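Local coordinates for protein 16S rRNA methyltransferase (Streptomyces sp. DSM 40477, PDB 3MQ2) that methylates the N1 position of one specific adenine in 16S rRNA using S-adenosyl-L-methionine, conferring resistance to aminoglycosides such as kanamycin, neomycin and apramycin, at residues S110-V115 with P150-H155; A144-V149 with R206-A211. One frame throughout, in Å; residues are numbered along the deposited sequence.

Overall arrangement
After the first strands and helices and strand 99-105, the chain enters helix 109-116, which carries S110-V115. It then runs through helix 121-128 and strand 134-141 into a long loop holding both A144-V149 and P150-H155. Interaction 1 closes the path from the helix to the later part of this loop. Interaction 2 closes a second path, from the earlier part of the loop to the start of strand 209-216. The segments alternate, so the two closures cross. They also touch: L112 packs on A144, V152 on A144 and W145, and H155 O lies near W145 NE1. One loop is thus tied to the helix beside the cofactor pocket and to a strand of the central sheet.

Interaction 1 (S110-V115 with P150-H155); sequences SLLRGV and PEVGEH. With SAH (S-adenosyl-L-homocysteine), chain C.
Flat groups lie at both ends of this contact, where L112 and R113 meet E151 and V152. At one end is the adenine of SAH. L111 CB sits over one of its faces, 3.4 Å from SAH N7, and S110 OG accepts a hydrogen bond from the exocyclic SAH N6 at 2.8 Å. E91 also bonds this hydroxyl. At the other end is the H155 ring, with the carbonyl of V152 at its edge. The W166 ring meets it, the planes at about 30°. H155 ND1 donates to V152 O at 2.9 Å, almost in the ring plane but well above the carbonyl plane. The backbone N of H155 uses the same oxygen, closing a type II' turn. R170 bonds the far ring nitrogen.

The contact between the segments is mainly van der Waals packing. L112 CD2 meets V152 CG1 at 3.6 Å. It also touches the E151 methylene, CG, at 4.0 Å, the two side chains crossing at about a right angle. R113 CB lies 3.7 Å from E151 O. A bend at chi2 (-90°) turns the E151 carboxylate aside from L112, and its OE2 takes the backbone N of G109 at the start of the helix. Helix 109-116 of the Rossmann-like methyltransferase fold carries the adenine contacts on S110 and L111, and the loop after strand 134-141 packs on L112 and R113.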
loop_
_atom_site.group_PDB
_atom_site.type_symbol
_atom_site.label_atom_id
_atom_site.label_comp_id
_atom_site.label_asym_id
_atom_site.label_seq_id
_atom_site.Cartn_x
_atom_site.Cartn_y
_atom_site.Cartn_z
ATOM N N SER A 110 5.735 -12.080 0.743
ATOM C CA SER A 110 4.574 -12.662 0.079
ATOM C C SER A 110 3.719 -11.600 -0.601
ATOM O O SER A 110 3.035 -11.894 -1.574
ATOM C CB SER A 110 3.729 -13.469 1.076
ATOM O OG SER A 110 3.142 -12.622 2.052
ATOM N N LEU A 111 3.770 -10.370 -0.099
ATOM C CA LEU A 111 3.029 -9.276 -0.727
ATOM C C LEU A 111 3.605 -8.978 -2.116
ATOM O O LEU A 111 2.869 -8.678 -3.054
ATOM C CB LEU A 111 3.055 -8.022 0.150
ATOM C CG LEU A 111 2.294 -6.793 -0.369
ATOM C CD1 LEU A 111 0.865 -7.149 -0.711
ATOM C CD2 LEU A 111 2.339 -5.664 0.662
ATOM N N LEU A 112 4.923 -9.069 -2.242
ATOM C CA LEU A 112 5.546 -8.837 -3.544
ATOM C C LEU A 112 5.183 -9.991 -4.470
ATOM O O LEU A 112 4.794 -9.786 -5.614
ATOM C CB LEU A 112 7.070 -8.700 -3.398
ATOM C CG LEU A 112 7.888 -8.733 -4.701
ATOM C CD1 LEU A 112 7.395 -7.670 -5.674
ATOM C CD2 LEU A 112 9.367 -8.553 -4.393
ATOM N N ARG A 113 5.300 -11.217 -3.973
ATOM C CA ARG A 113 4.931 -12.356 -4.792
ATOM C C ARG A 113 3.496 -12.172 -5.282
ATOM O O ARG A 113 3.177 -12.427 -6.450
ATOM C CB ARG A 113 5.086 -13.654 -3.996
ATOM C CG ARG A 113 4.906 -14.906 -4.831
ATOM C CD ARG A 113 5.244 -16.164 -4.038
ATOM N NE ARG A 113 4.208 -16.507 -3.065
ATOM C CZ ARG A 113 4.312 -16.300 -1.757
ATOM N NH1 ARG A 113 5.410 -15.748 -1.254
ATOM N NH2 ARG A 113 3.320 -16.645 -0.947
ATOM N N GLY A 114 2.641 -11.686 -4.388
ATOM C CA GLY A 114 1.239 -11.469 -4.704
ATOM C C GLY A 114 1.009 -10.459 -5.816
ATOM O O GLY A 114 0.194 -10.690 -6.719
ATOM N N VAL A 115 1.717 -9.331 -5.765
ATOM C CA VAL A 115 1.504 -8.293 -6.772
ATOM C C VAL A 115 2.173 -8.578 -8.112
ATOM O O VAL A 115 1.988 -7.819 -9.062
ATOM C CB VAL A 115 1.833 -6.868 -6.271
ATOM C CG1 VAL A 115 0.938 -6.521 -5.089
ATOM C CG2 VAL A 115 3.313 -6.722 -5.925
ATOM N N PRO A 150 14.305 -14.435 -3.315
ATOM C CA PRO A 150 13.581 -15.702 -3.459
ATOM C C PRO A 150 12.135 -15.518 -3.924
ATOM O O PRO A 150 11.655 -16.309 -4.742
ATOM C CB PRO A 150 13.612 -16.281 -2.040
ATOM C CG PRO A 150 14.873 -15.731 -1.450
ATOM C CD PRO A 150 14.977 -14.325 -2.008
ATOM N N GLU A 151 11.452 -14.494 -3.425
ATOM C CA GLU A 151 10.014 -14.377 -3.667
ATOM C C GLU A 151 9.626 -13.952 -5.086
ATOM O O GLU A 151 8.454 -14.061 -5.451
ATOM C CB GLU A 151 9.312 -13.495 -2.618
ATOM C CG GLU A 151 9.785 -12.046 -2.544
ATOM C CD GLU A 151 10.943 -11.839 -1.565
ATOM O OE1 GLU A 151 11.772 -12.765 -1.400
ATOM O OE2 GLU A 151 11.027 -10.740 -0.965
ATOM N N VAL A 152 10.583 -13.477 -5.883
ATOM C CA VAL A 152 10.282 -13.171 -7.287
ATOM C C VAL A 152 10.562 -14.353 -8.206
ATOM O O VAL A 152 10.281 -14.296 -9.403
ATOM C CB VAL A 152 11.013 -11.916 -7.828
ATOM C CG1 VAL A 152 10.674 -10.700 -6.981
ATOM C CG2 VAL A 152 12.537 -12.149 -7.928
ATOM N N GLY A 153 11.121 -15.419 -7.645
ATOM C CA GLY A 153 11.363 -16.630 -8.411
ATOM C C GLY A 153 12.127 -16.360 -9.689
ATOM O O GLY A 153 13.166 -15.698 -9.667
ATOM N N GLU A 154 11.620 -16.876 -10.807
ATOM C CA GLU A 154 12.276 -16.678 -12.099
ATOM C C GLU A 154 11.695 -15.507 -12.892
ATOM O O GLU A 154 11.989 -15.351 -14.078
ATOM C CB GLU A 154 12.209 -17.953 -12.947
ATOM C CG GLU A 154 13.016 -19.118 -12.401
ATOM C CD GLU A 154 13.046 -20.297 -13.358
ATOM O OE1 GLU A 154 13.711 -21.307 -13.044
ATOM O OE2 GLU A 154 12.405 -20.211 -14.426
ATOM N N HIS A 155 10.872 -14.684 -12.246
ATOM C CA HIS A 155 10.326 -13.510 -12.917
ATOM C C HIS A 155 11.465 -12.580 -13.308
ATOM O O HIS A 155 12.299 -12.235 -12.471
ATOM C CB HIS A 155 9.373 -12.745 -12.000
ATOM C CG HIS A 155 8.036 -13.390 -11.826
ATOM N ND1 HIS A 155 7.740 -14.204 -10.753
ATOM C CD2 HIS A 155 6.907 -13.318 -12.568
ATOM C CE1 HIS A 155 6.490 -14.620 -10.852
ATOM N NE2 HIS A 155 5.961 -14.095 -11.943
HETATM N N SAH C . 5.386 0.561 2.154
HETATM C CA SAH C . 6.309 0.816 3.247
HETATM C CB SAH C . 6.996 -0.470 3.702
HETATM C CG SAH C . 7.496 -1.352 2.564
HETATM S SD SAH C . 8.612 -2.644 3.167
HETATM C C SAH C . 7.340 1.835 2.801
HETATM O O SAH C . 8.163 2.293 3.594
HETATM O OXT SAH C . 7.360 2.208 1.628
HETATM C "C5'" SAH C . 7.304 -3.843 2.799
HETATM C "C4'" SAH C . 6.344 -4.013 3.970
HETATM O "O4'" SAH C . 5.340 -4.939 3.609
HETATM C "C3'" SAH C . 7.016 -4.577 5.223
HETATM O "O3'" SAH C . 6.705 -3.757 6.322
HETATM C "C2'" SAH C . 6.390 -5.934 5.464
HETATM O "O2'" SAH C . 6.155 -6.154 6.843
HETATM C "C1'" SAH C . 5.090 -5.809 4.696
HETATM N N9 SAH C . 4.567 -7.079 4.179
HETATM C C8 SAH C . 5.201 -8.040 3.435
HETATM N N7 SAH C . 4.303 -9.031 3.175
HETATM C C5 SAH C . 3.117 -8.690 3.745
HETATM C C6 SAH C . 1.878 -9.312 3.798
HETATM N N6 SAH C . 1.679 -10.487 3.205
HETATM N N1 SAH C . 0.849 -8.691 4.466
HETATM C C2 SAH C . 1.036 -7.470 5.081
HETATM N N3 SAH C . 2.266 -6.856 5.038
HETATM C C4 SAH C . 3.275 -7.465 4.371
#

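Interaction 2 (A144-V149 with R206-A211); sequences AWRPSV and RFDVLA
The ends of two adjacent inner strands of the Rossmann-like sheet, 134-141 and 209-216, are joined here. R146 reaches from the loop after strand 134-141 to the backbone of F207, just before strand 209-216 begins. Its guanidinium grips a single carbonyl oxygen end-on with two nitrogens. R146 NH1 donates to F207 O at 2.9 Å with an N-H...O angle of 160°. R146 NH2 reaches the same F207 O at 3.3 Å and is more bent, at 137°. The oxygen lies in the guanidinium plane. NH1 also lies in the carbonyl plane, while NH2 is tilted from it. The side chain is extended from CG to NE, which carries the group across the gap between the segments. Salt bridges to E157 and D205 further fix its rotation.

D208 OD1 is near R146 NH1, at 4.1 Å, but this is too far for a salt bridge. That oxygen is held by H143 and S203 instead, and the opposite charge nearby probably adds only a mild attraction. Within R206-A211, R206 NH1 lies 3.3 Å above the F207 ring plane, offset toward the rim, and forms a salt bridge with E185. On the other side, V149 N bonds A144 O within the loop.

The F207 ring stacks with Y183 of strand 176-184. D208 pairs through its backbone with L142, and L210 with L140, as strand 209-216 runs antiparallel to strand 134-141. A144 and W145 pack against helix 109-116.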
loop_
_atom_site.group_PDB
_atom_site.type_symbol
_atom_site.label_atom_id
_atom_site.label_comp_id
_atom_site.label_asym_id
_atom_site.label_seq_id
_atom_site.Cartn_x
_atom_site.Cartn_y
_atom_site.Cartn_z
ATOM N N ALA A 144 14.442 -5.848 -5.955
ATOM C CA ALA A 144 14.041 -7.232 -5.748
ATOM C C ALA A 144 14.603 -8.102 -6.867
ATOM O O ALA A 144 14.516 -9.325 -6.811
ATOM C CB ALA A 144 12.505 -7.346 -5.690
ATOM N N TRP A 145 15.172 -7.466 -7.891
ATOM C CA TRP A 145 15.774 -8.197 -9.004
ATOM C C TRP A 145 17.255 -7.868 -9.156
ATOM O O TRP A 145 17.853 -8.164 -10.184
ATOM C CB TRP A 145 15.056 -7.879 -10.322
ATOM C CG TRP A 145 13.688 -8.458 -10.423
ATOM C CD1 TRP A 145 13.350 -9.669 -10.968
ATOM C CD2 TRP A 145 12.459 -7.866 -9.970
ATOM N NE1 TRP A 145 11.992 -9.861 -10.884
ATOM C CE2 TRP A 145 11.422 -8.775 -10.276
ATOM C CE3 TRP A 145 12.136 -6.664 -9.333
ATOM C CZ2 TRP A 145 10.082 -8.520 -9.960
ATOM C CZ3 TRP A 145 10.805 -6.414 -9.014
ATOM C CH2 TRP A 145 9.795 -7.334 -9.341
ATOM N N ARG A 146 17.840 -7.268 -8.130
ATOM C CA ARG A 146 19.206 -6.764 -8.218
ATOM C C ARG A 146 20.024 -7.163 -6.991
ATOM O O ARG A 146 20.476 -6.310 -6.238
ATOM C CB ARG A 146 19.171 -5.242 -8.365
ATOM C CG ARG A 146 18.368 -4.765 -9.586
ATOM C CD ARG A 146 18.305 -3.243 -9.667
ATOM N NE ARG A 146 17.429 -2.788 -10.747
ATOM C CZ ARG A 146 17.091 -1.516 -10.936
ATOM N NH1 ARG A 146 17.554 -0.578 -10.121
ATOM N NH2 ARG A 146 16.271 -1.183 -11.924
ATOM N N PRO A 147 20.226 -8.475 -6.790
ATOM C CA PRO A 147 19.786 -9.577 -7.649
ATOM C C PRO A 147 18.439 -10.150 -7.204
ATOM O O PRO A 147 17.887 -9.749 -6.179
ATOM C CB PRO A 147 20.882 -10.614 -7.425
ATOM C CG PRO A 147 21.177 -10.460 -5.961
ATOM C CD PRO A 147 21.068 -8.964 -5.680
ATOM N N SER A 148 17.911 -11.091 -7.981
ATOM C CA SER A 148 16.598 -11.661 -7.684
ATOM C C SER A 148 16.507 -12.235 -6.268
ATOM O O SER A 148 17.335 -13.056 -5.861
ATOM C CB SER A 148 16.238 -12.735 -8.713
ATOM O OG SER A 148 16.051 -12.177 -10.000
ATOM N N VAL A 149 15.493 -11.796 -5.528
ATOM C CA VAL A 149 15.211 -12.330 -4.195
ATOM C C VAL A 149 14.350 -13.589 -4.353
ATOM O O VAL A 149 13.737 -13.799 -5.400
ATOM C CB VAL A 149 14.481 -11.288 -3.325
ATOM C CG1 VAL A 149 15.372 -10.067 -3.109
ATOM C CG2 VAL A 149 13.174 -10.867 -3.989
ATOM N N ARG A 206 19.811 4.028 -12.421
ATOM C CA ARG A 206 19.052 5.122 -13.020
ATOM C C ARG A 206 17.695 5.280 -12.348
ATOM O O ARG A 206 17.305 6.385 -11.986
ATOM C CB ARG A 206 18.868 4.906 -14.525
ATOM C CG ARG A 206 18.107 6.036 -15.218
ATOM C CD ARG A 206 18.814 7.389 -15.070
ATOM N NE ARG A 206 17.993 8.456 -15.639
ATOM C CZ ARG A 206 17.027 9.087 -14.978
ATOM N NH1 ARG A 206 16.761 8.771 -13.708
ATOM N NH2 ARG A 206 16.315 10.027 -15.583
ATOM N N PHE A 207 16.984 4.162 -12.195
ATOM C CA PHE A 207 15.705 4.135 -11.504
ATOM C C PHE A 207 15.693 2.969 -10.543
ATOM O O PHE A 207 16.282 1.925 -10.818
ATOM C CB PHE A 207 14.556 3.930 -12.483
ATOM C CG PHE A 207 14.365 5.059 -13.442
ATOM C CD1 PHE A 207 13.908 6.289 -13.003
ATOM C CD2 PHE A 207 14.602 4.870 -14.793
ATOM C CE1 PHE A 207 13.718 7.336 -13.909
ATOM C CE2 PHE A 207 14.408 5.905 -15.703
ATOM C CZ PHE A 207 13.958 7.136 -15.250
ATOM N N ASP A 208 14.991 3.145 -9.431
ATOM C CA ASP A 208 14.865 2.095 -8.433
ATOM C C ASP A 208 13.458 1.539 -8.362
ATOM O O ASP A 208 13.250 0.487 -7.774
ATOM C CB ASP A 208 15.204 2.649 -7.058
ATOM C CG ASP A 208 16.601 3.191 -6.994
ATOM O OD1 ASP A 208 17.506 2.486 -7.471
ATOM O OD2 ASP A 208 16.786 4.307 -6.471
ATOM N N VAL A 209 12.495 2.260 -8.936
ATOM C CA VAL A 209 11.087 1.929 -8.730
ATOM C C VAL A 209 10.313 1.979 -10.037
ATOM O O VAL A 209 10.527 2.869 -10.865
ATOM C CB VAL A 209 10.451 2.906 -7.728
ATOM C CG1 VAL A 209 8.931 2.722 -7.657
ATOM C CG2 VAL A 209 11.079 2.742 -6.348
ATOM N N LEU A 210 9.422 1.013 -10.224
ATOM C CA LEU A 210 8.504 0.991 -11.354
ATOM C C LEU A 210 7.093 1.144 -10.793
ATOM O O LEU A 210 6.668 0.345 -9.961
ATOM C CB LEU A 210 8.601 -0.351 -12.084
ATOM C CG LEU A 210 7.753 -0.557 -13.337
ATOM C CD1 LEU A 210 8.178 0.448 -14.400
ATOM C CD2 LEU A 210 7.898 -1.979 -13.852
ATOM N N ALA A 211 6.372 2.169 -11.246
ATOM C CA ALA A 211 5.006 2.427 -10.781
ATOM C C ALA A 211 3.962 1.812 -11.704
ATOM O O ALA A 211 3.930 2.100 -12.896
ATOM C CB ALA A 211 4.760 3.931 -10.652
#